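Local coordinates for probable ABC transporter phosphite binding protein PhnD1 (Prochlorococcus marinus str. MIT 9301, PDB 5LQ8) that binds inorganic phosphite strongly, and methylphosphonate and phosphate only very weakly, probably as the solute-binding component of an ABC transporter, at residues Ser78-Gln83 and Asp205-Ala210; Lys88-Val93 and Pro201-Tyr206. All coordinates share one frame; numbering follows the deposited sequence. Where two conformers were deposited one is given.

How the interactions relate
Both interactions end on the same run of chain, 201-210, and share Asp205 and Tyr206. Interaction 1 joins strands 79-83 and 207-210 inside the six-strand sheet of one lobe. Interaction 2 pairs the two connections that run between the lobes, with strand 92-97 of the five-strand sheet at its far end. Their centres are about 15 Å apart. They touch where Gln83 NE2 packs 3.6 Å from Lys88 CG and 4.0 Å from Val204 CG2. The bound methylphosphonate group lies beside the shared residues, with its O2 2.5 Å from Asp205 OD2. Tyr46, Ser126, Thr127, Ser128 and His158 hydrogen-bond this ligand.

Interaction 1. Residues Ser78-Gln83 and Asp205-Ala210; sequences SIVIAQ and DYHWVA. With GB (methylphosphonic acid ester group), chain B.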
loop_
_atom_site.group_PDB
_atom_site.type_symbol
_atom_site.label_atom_id
_atom_site.label_comp_id
_atom_site.label_asym_id
_atom_site.label_seq_id
_atom_site.Cartn_x
_atom_site.Cartn_y
_atom_site.Cartn_z
ATOM N N SER A 78 4.594 19.067 1.687
ATOM C CA SER A 78 4.984 17.856 2.374
ATOM C C SER A 78 6.131 17.260 1.581
ATOM O O SER A 78 6.407 17.666 0.439
ATOM C CB SER A 78 3.800 16.890 2.433
ATOM O OG SER A 78 2.643 17.566 2.911
ATOM N N ILE A 79 6.789 16.302 2.210
ATOM C CA ILE A 79 8.074 15.746 1.758
ATOM C C ILE A 79 8.000 14.235 1.521
ATOM O O ILE A 79 7.650 13.476 2.403
ATOM C CB ILE A 79 9.183 16.011 2.820
ATOM C CG1 ILE A 79 9.296 17.524 3.150
ATOM C CG2 ILE A 79 10.532 15.420 2.413
ATOM C CD1 ILE A 79 9.718 18.404 1.999
ATOM N N VAL A 80 8.397 13.816 0.338
ATOM C CA VAL A 80 8.663 12.395 0.049
ATOM C C VAL A 80 10.012 12.024 0.644
ATOM O O VAL A 80 11.021 12.655 0.345
ATOM C CB VAL A 80 8.592 12.012 -1.457
ATOM C CG1 VAL A 80 8.818 10.519 -1.641
ATOM C CG2 VAL A 80 7.270 12.446 -2.039
ATOM N N ILE A 81 10.008 10.992 1.476
ATOM C CA ILE A 81 11.181 10.594 2.274
ATOM C C ILE A 81 11.916 9.377 1.706
ATOM O O ILE A 81 13.124 9.423 1.464
ATOM C CB ILE A 81 10.751 10.353 3.746
ATOM C CG1 ILE A 81 10.271 11.664 4.397
ATOM C CG2 ILE A 81 11.825 9.685 4.603
ATOM C CD1 ILE A 81 11.376 12.631 4.757
ATOM N N ALA A 82 11.193 8.283 1.518
ATOM C CA ALA A 82 11.812 6.976 1.172
ATOM C C ALA A 82 10.786 5.981 0.702
ATOM O O ALA A 82 9.587 6.179 0.895
ATOM C CB ALA A 82 12.551 6.383 2.367
ATOM N N GLN A 83 11.286 4.912 0.112
ATOM C CA GLN A 83 10.525 3.801 -0.422
ATOM C C GLN A 83 11.405 2.570 -0.259
ATOM O O GLN A 83 12.513 2.687 0.252
ATOM C CB GLN A 83 10.126 4.064 -1.892
ATOM C CG GLN A 83 11.290 4.049 -2.867
ATOM C CD GLN A 83 11.002 4.530 -4.276
ATOM O OE1 GLN A 83 11.762 5.338 -4.839
ATOM N NE2 GLN A 83 9.999 4.020 -4.862
ATOM N N ASP A 205 4.790 2.385 -6.140
ATOM C CA ASP A 205 3.775 2.303 -5.061
ATOM C C ASP A 205 4.144 2.966 -3.724
ATOM O O ASP A 205 4.080 4.221 -3.567
ATOM C CB ASP A 205 3.291 0.847 -4.918
ATOM C CG ASP A 205 1.934 0.740 -4.182
ATOM O OD1 ASP A 205 1.488 1.757 -3.631
ATOM O OD2 ASP A 205 1.326 -0.349 -4.176
ATOM N N TYR A 206 4.531 2.151 -2.751
ATOM C CA TYR A 206 4.608 2.645 -1.366
ATOM C C TYR A 206 5.705 3.693 -1.170
ATOM O O TYR A 206 6.758 3.642 -1.790
ATOM C CB TYR A 206 4.813 1.543 -0.359
ATOM C CG TYR A 206 3.667 0.575 -0.216
ATOM C CD1 TYR A 206 2.871 0.608 0.919
ATOM C CD2 TYR A 206 3.430 -0.434 -1.151
ATOM C CE1 TYR A 206 1.839 -0.298 1.068
ATOM C CE2 TYR A 206 2.396 -1.343 -0.995
ATOM C CZ TYR A 206 1.609 -1.273 0.127
ATOM O OH TYR A 206 0.553 -2.129 0.317
ATOM N N HIS A 207 5.438 4.632 -0.276
ATOM C CA HIS A 207 6.406 5.589 0.164
ATOM C C HIS A 207 6.054 6.261 1.455
ATOM O O HIS A 207 4.880 6.401 1.803
ATOM C CB HIS A 207 6.692 6.647 -0.879
ATOM C CG HIS A 207 5.507 7.418 -1.331
ATOM N ND1 HIS A 207 4.477 6.855 -2.056
ATOM C CD2 HIS A 207 5.216 8.735 -1.217
ATOM C CE1 HIS A 207 3.590 7.792 -2.350
ATOM N NE2 HIS A 207 4.012 8.937 -1.856
ATOM N N TRP A 208 7.097 6.672 2.162
ATOM C CA TRP A 208 6.986 7.499 3.340
ATOM C C TRP A 208 6.874 8.944 2.964
ATOM O O TRP A 208 7.607 9.441 2.124
ATOM C CB TRP A 208 8.223 7.354 4.247
ATOM C CG TRP A 208 8.388 6.090 5.003
ATOM C CD1 TRP A 208 9.240 5.086 4.725
ATOM C CD2 TRP A 208 7.695 5.713 6.193
ATOM N NE1 TRP A 208 9.138 4.109 5.673
ATOM C CE2 TRP A 208 8.184 4.477 6.585
ATOM C CE3 TRP A 208 6.686 6.308 6.946
ATOM C CZ2 TRP A 208 7.712 3.828 7.716
ATOM C CZ3 TRP A 208 6.224 5.646 8.110
ATOM C CH2 TRP A 208 6.725 4.431 8.451
ATOM N N VAL A 209 5.949 9.618 3.623
ATOM C CA VAL A 209 5.720 11.043 3.469
ATOM C C VAL A 209 5.770 11.717 4.839
ATOM O O VAL A 209 5.115 11.279 5.796
ATOM C CB VAL A 209 4.363 11.322 2.829
ATOM C CG1 VAL A 209 4.170 12.829 2.623
ATOM C CG2 VAL A 209 4.160 10.550 1.527
ATOM N N ALA A 210 6.495 12.829 4.921
ATOM C CA ALA A 210 6.620 13.633 6.166
ATOM C C ALA A 210 6.020 15.007 5.977
ATOM O O ALA A 210 6.030 15.549 4.871
ATOM C CB ALA A 210 8.077 13.776 6.600
HETATM P P1 GB B . -1.596 0.344 -1.971
HETATM O O1 GB B . -2.038 1.739 -2.404
HETATM O O2 GB B . -0.954 -0.435 -3.140
HETATM C C1 GB B . -0.346 0.666 -0.841
HETATM O O3 GB B . -2.730 -0.430 -1.297
#
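Ser78 starts the contact by packing its CB against Val209 CG1 and the carbonyl oxygen of Ala210. In the conformer given, its OG bonds Thr75 O. Ile79 forms an antiparallel hydrogen-bonded pair with Ala210: Ile79 N reaches Ala210 O at 2.9 Å, and Ala210 N returns to Ile79 O at 2.8 Å. The end of the Ile79 side chain leads away from strand 207-210. Val80 faces Val209 as a non-hydrogen-bonded pair. Its CG1, anti to the backbone N (chi1 -177°), meets His207 CD2 at 4.0 Å, the two side chains crossing at about a right angle. Ile81 N bonds Trp208 O. Ile81 CG1 lies 3.8 Å from Ala210 CB, and Ile81 CB packs on Trp208 CB. Ala82 O accepts the Trp208 N-H at 2.8 Å, while Ala82 CB lies near Trp208 CD1. Gln83 ends the run with CB 3.4 Å from Tyr206 O; its amide oxygen bonds Gln259.

Beyond the paired strands, His207 ND1 points in its ring plane at Asp205 O, 3.1 Å away. This bond fixes the imidazole rotation and ties the turn before the strand. The ligand methyl carbon C1 lies over one face of the Tyr206 ring but is modelled too close, so the details there are doubtful. The Tyr206 hydroxyl bonds Asp13. An alanine in place of Tyr206 would probably leave Asp13 without its hydroxyl partner and the Phe90 face without the ring edge set against it. Strand 207-210 runs against both neighbours, 60-63 and 79-83, in a mixed sheet. The order 37-40, 5-10, 60-63, 207-210, 79-83 is the 2-1-3-n-4 order of a class II periplasmic binding protein lobe.

Interaction 2. Residues Lys88-Val93 and Pro201-Tyr206; sequences KEFKSV and PEYVDY. With GB (methylphosphonic acid ester group), chain B.
Phe90 sits against Asp205 and Tyr206 where two connections between the lobes meet, the hinge of a periplasmic binding protein. The Tyr206 ring turns its edge to the face of Phe90 in an offset edge-to-face pair. Their centroids are 5.5 Å apart and the planes meet at 62°. Phe90 CZ comes within 3.7 Å of Tyr206 CE2. The Asp205 carboxylate stands over a Phe90 face, nearly perpendicular to the ring at 88°. Phe90 thus packs behind two residues beside the ligand, and Asp205 OD1 has a further partner in Gly65 N.

Tyr203 approaches the Phe90 ring at its edge. Its CG is wedged between the backbone N and the carbonyl carbon (chi1 51°). The ring therefore folds back beneath Phe90 O, which rests 3.4 Å above its plane toward the rim. The same oxygen accepts the Tyr203 N-H, and Phe90 N bonds Tyr203 O at 2.7 Å. These two backbone bonds make a single antiparallel bridge. At the more exposed end, Lys91 and Glu202 lie alongside each other and point the same way. Their salt bridge is long, with NZ of Lys91 4.0 Å from OE2 of Glu202, and Glu202 is poorly ordered. Glu89 CB packs on the Glu202 carboxylate carbon. Deeper in, the Tyr203 hydroxyl lies in the plane of the Phe90 ring, at its edge, and donates to Ser92 OG at 2.5 Å; that serine oxygen also bonds Ser128 O.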
loop_
_atom_site.group_PDB
_atom_site.type_symbol
_atom_site.label_atom_id
_atom_site.label_comp_id
_atom_site.label_asym_id
_atom_site.label_seq_id
_atom_site.Cartn_x
_atom_site.Cartn_y
_atom_site.Cartn_z
ATOM N N LYS A 88 9.683 0.731 -6.611
ATOM C CA LYS A 88 9.968 1.259 -7.939
ATOM C C LYS A 88 9.432 0.391 -9.067
ATOM O O LYS A 88 9.272 0.881 -10.183
ATOM C CB LYS A 88 11.472 1.432 -8.158
ATOM C CG LYS A 88 12.172 2.382 -7.234
ATOM C CD LYS A 88 13.451 2.870 -7.916
ATOM C CE LYS A 88 14.571 3.134 -6.956
ATOM N NZ LYS A 88 15.782 3.602 -7.682
ATOM N N GLU A 89 9.210 -0.895 -8.774
ATOM C CA GLU A 89 8.793 -1.890 -9.768
ATOM C C GLU A 89 7.695 -2.795 -9.204
ATOM O O GLU A 89 7.777 -4.022 -9.239
ATOM C CB GLU A 89 10.017 -2.728 -10.222
ATOM C CG GLU A 89 10.801 -3.391 -9.083
ATOM C CD GLU A 89 12.137 -4.014 -9.511
ATOM O OE1 GLU A 89 12.462 -4.061 -10.712
ATOM O OE2 GLU A 89 12.891 -4.495 -8.635
ATOM N N PHE A 90 6.671 -2.156 -8.653
ATOM C CA PHE A 90 5.625 -2.883 -7.921
ATOM C C PHE A 90 4.611 -3.512 -8.878
ATOM O O PHE A 90 4.350 -2.994 -9.957
ATOM C CB PHE A 90 4.901 -1.925 -6.946
ATOM C CG PHE A 90 4.455 -2.600 -5.676
ATOM C CD1 PHE A 90 5.370 -2.861 -4.668
ATOM C CD2 PHE A 90 3.153 -3.004 -5.508
ATOM C CE1 PHE A 90 5.011 -3.524 -3.531
ATOM C CE2 PHE A 90 2.768 -3.633 -4.348
ATOM C CZ PHE A 90 3.710 -3.917 -3.360
ATOM N N LYS A 91 4.007 -4.612 -8.454
ATOM C CA LYS A 91 3.013 -5.316 -9.252
ATOM C C LYS A 91 1.826 -5.733 -8.424
ATOM O O LYS A 91 1.934 -5.865 -7.215
ATOM C CB LYS A 91 3.595 -6.574 -9.886
ATOM C CG LYS A 91 4.822 -6.328 -10.741
ATOM C CD LYS A 91 5.418 -7.669 -11.198
ATOM C CE LYS A 91 6.868 -7.546 -11.615
ATOM N NZ LYS A 91 7.160 -8.446 -12.764
ATOM N N SER A 92 0.693 -5.879 -9.121
ATOM C CA SER A 92 -0.469 -6.512 -8.585
ATOM C C SER A 92 -0.565 -7.923 -9.166
ATOM O O SER A 92 0.018 -8.274 -10.234
ATOM C CB SER A 92 -1.754 -5.764 -8.967
ATOM O OG SER A 92 -1.605 -4.420 -8.585
ATOM N N VAL A 93 -1.332 -8.697 -8.429
ATOM C CA VAL A 93 -1.889 -9.938 -8.909
ATOM C C VAL A 93 -3.419 -9.951 -8.895
ATOM O O VAL A 93 -4.052 -9.458 -7.954
ATOM C CB VAL A 93 -1.378 -11.154 -8.112
ATOM C CG1 VAL A 93 0.145 -11.223 -8.244
ATOM C CG2 VAL A 93 -1.787 -11.111 -6.631
ATOM N N PRO A 201 1.802 -5.567 -15.272
ATOM C CA PRO A 201 3.029 -4.800 -15.444
ATOM C C PRO A 201 3.391 -4.062 -14.151
ATOM O O PRO A 201 2.567 -3.952 -13.237
ATOM C CB PRO A 201 2.664 -3.775 -16.530
ATOM C CG PRO A 201 1.522 -4.358 -17.278
ATOM C CD PRO A 201 0.781 -5.228 -16.283
ATOM N N GLU A 202 4.615 -3.548 -14.125
ATOM C CA GLU A 202 5.134 -2.724 -12.996
ATOM C C GLU A 202 4.643 -1.259 -12.953
ATOM O O GLU A 202 4.362 -0.641 -13.969
ATOM C CB GLU A 202 6.659 -2.691 -13.005
ATOM C CG GLU A 202 7.323 -4.063 -12.911
ATOM C CD GLU A 202 8.765 -4.115 -13.423
ATOM O OE1 GLU A 202 9.321 -3.098 -13.894
ATOM O OE2 GLU A 202 9.366 -5.208 -13.356
ATOM N N TYR A 203 4.590 -0.718 -11.731
ATOM C CA TYR A 203 4.275 0.670 -11.477
ATOM C C TYR A 203 4.927 1.039 -10.122
ATOM O O TYR A 203 5.508 0.152 -9.475
ATOM C CB TYR A 203 2.736 0.853 -11.481
ATOM C CG TYR A 203 2.055 -0.136 -10.568
ATOM C CD1 TYR A 203 1.935 0.134 -9.223
ATOM C CD2 TYR A 203 1.543 -1.327 -11.047
ATOM C CE1 TYR A 203 1.370 -0.771 -8.380
ATOM C CE2 TYR A 203 0.964 -2.279 -10.209
ATOM C CZ TYR A 203 0.855 -1.971 -8.849
ATOM O OH TYR A 203 0.266 -2.873 -7.974
ATOM N N VAL A 204 4.895 2.311 -9.737
ATOM C CA VAL A 204 5.464 2.750 -8.443
ATOM C C VAL A 204 4.384 2.656 -7.366
ATOM O O VAL A 204 3.190 2.910 -7.628
ATOM C CB VAL A 204 5.986 4.210 -8.489
ATOM C CG1 VAL A 204 4.878 5.228 -8.643
ATOM C CG2 VAL A 204 6.823 4.551 -7.270
ATOM N N ASP A 205 4.790 2.385 -6.140
ATOM C CA ASP A 205 3.775 2.303 -5.061
ATOM C C ASP A 205 4.144 2.966 -3.724
ATOM O O ASP A 205 4.080 4.221 -3.567
ATOM C CB ASP A 205 3.291 0.847 -4.918
ATOM C CG ASP A 205 1.934 0.740 -4.182
ATOM O OD1 ASP A 205 1.488 1.757 -3.631
ATOM O OD2 ASP A 205 1.326 -0.349 -4.176
ATOM N N TYR A 206 4.531 2.151 -2.751
ATOM C CA TYR A 206 4.608 2.645 -1.366
ATOM C C TYR A 206 5.705 3.693 -1.170
ATOM O O TYR A 206 6.758 3.642 -1.790
ATOM C CB TYR A 206 4.813 1.543 -0.359
ATOM C CG TYR A 206 3.667 0.575 -0.216
ATOM C CD1 TYR A 206 2.871 0.608 0.919
ATOM C CD2 TYR A 206 3.430 -0.434 -1.151
ATOM C CE1 TYR A 206 1.839 -0.298 1.068
ATOM C CE2 TYR A 206 2.396 -1.343 -0.995
ATOM C CZ TYR A 206 1.609 -1.273 0.127
ATOM O OH TYR A 206 0.553 -2.129 0.317
HETATM P P1 GB B . -1.596 0.344 -1.971
HETATM O O1 GB B . -2.038 1.739 -2.404
HETATM O O2 GB B . -0.954 -0.435 -3.140
HETATM C C1 GB B . -0.346 0.666 -0.841
HETATM O O3 GB B . -2.730 -0.430 -1.297
#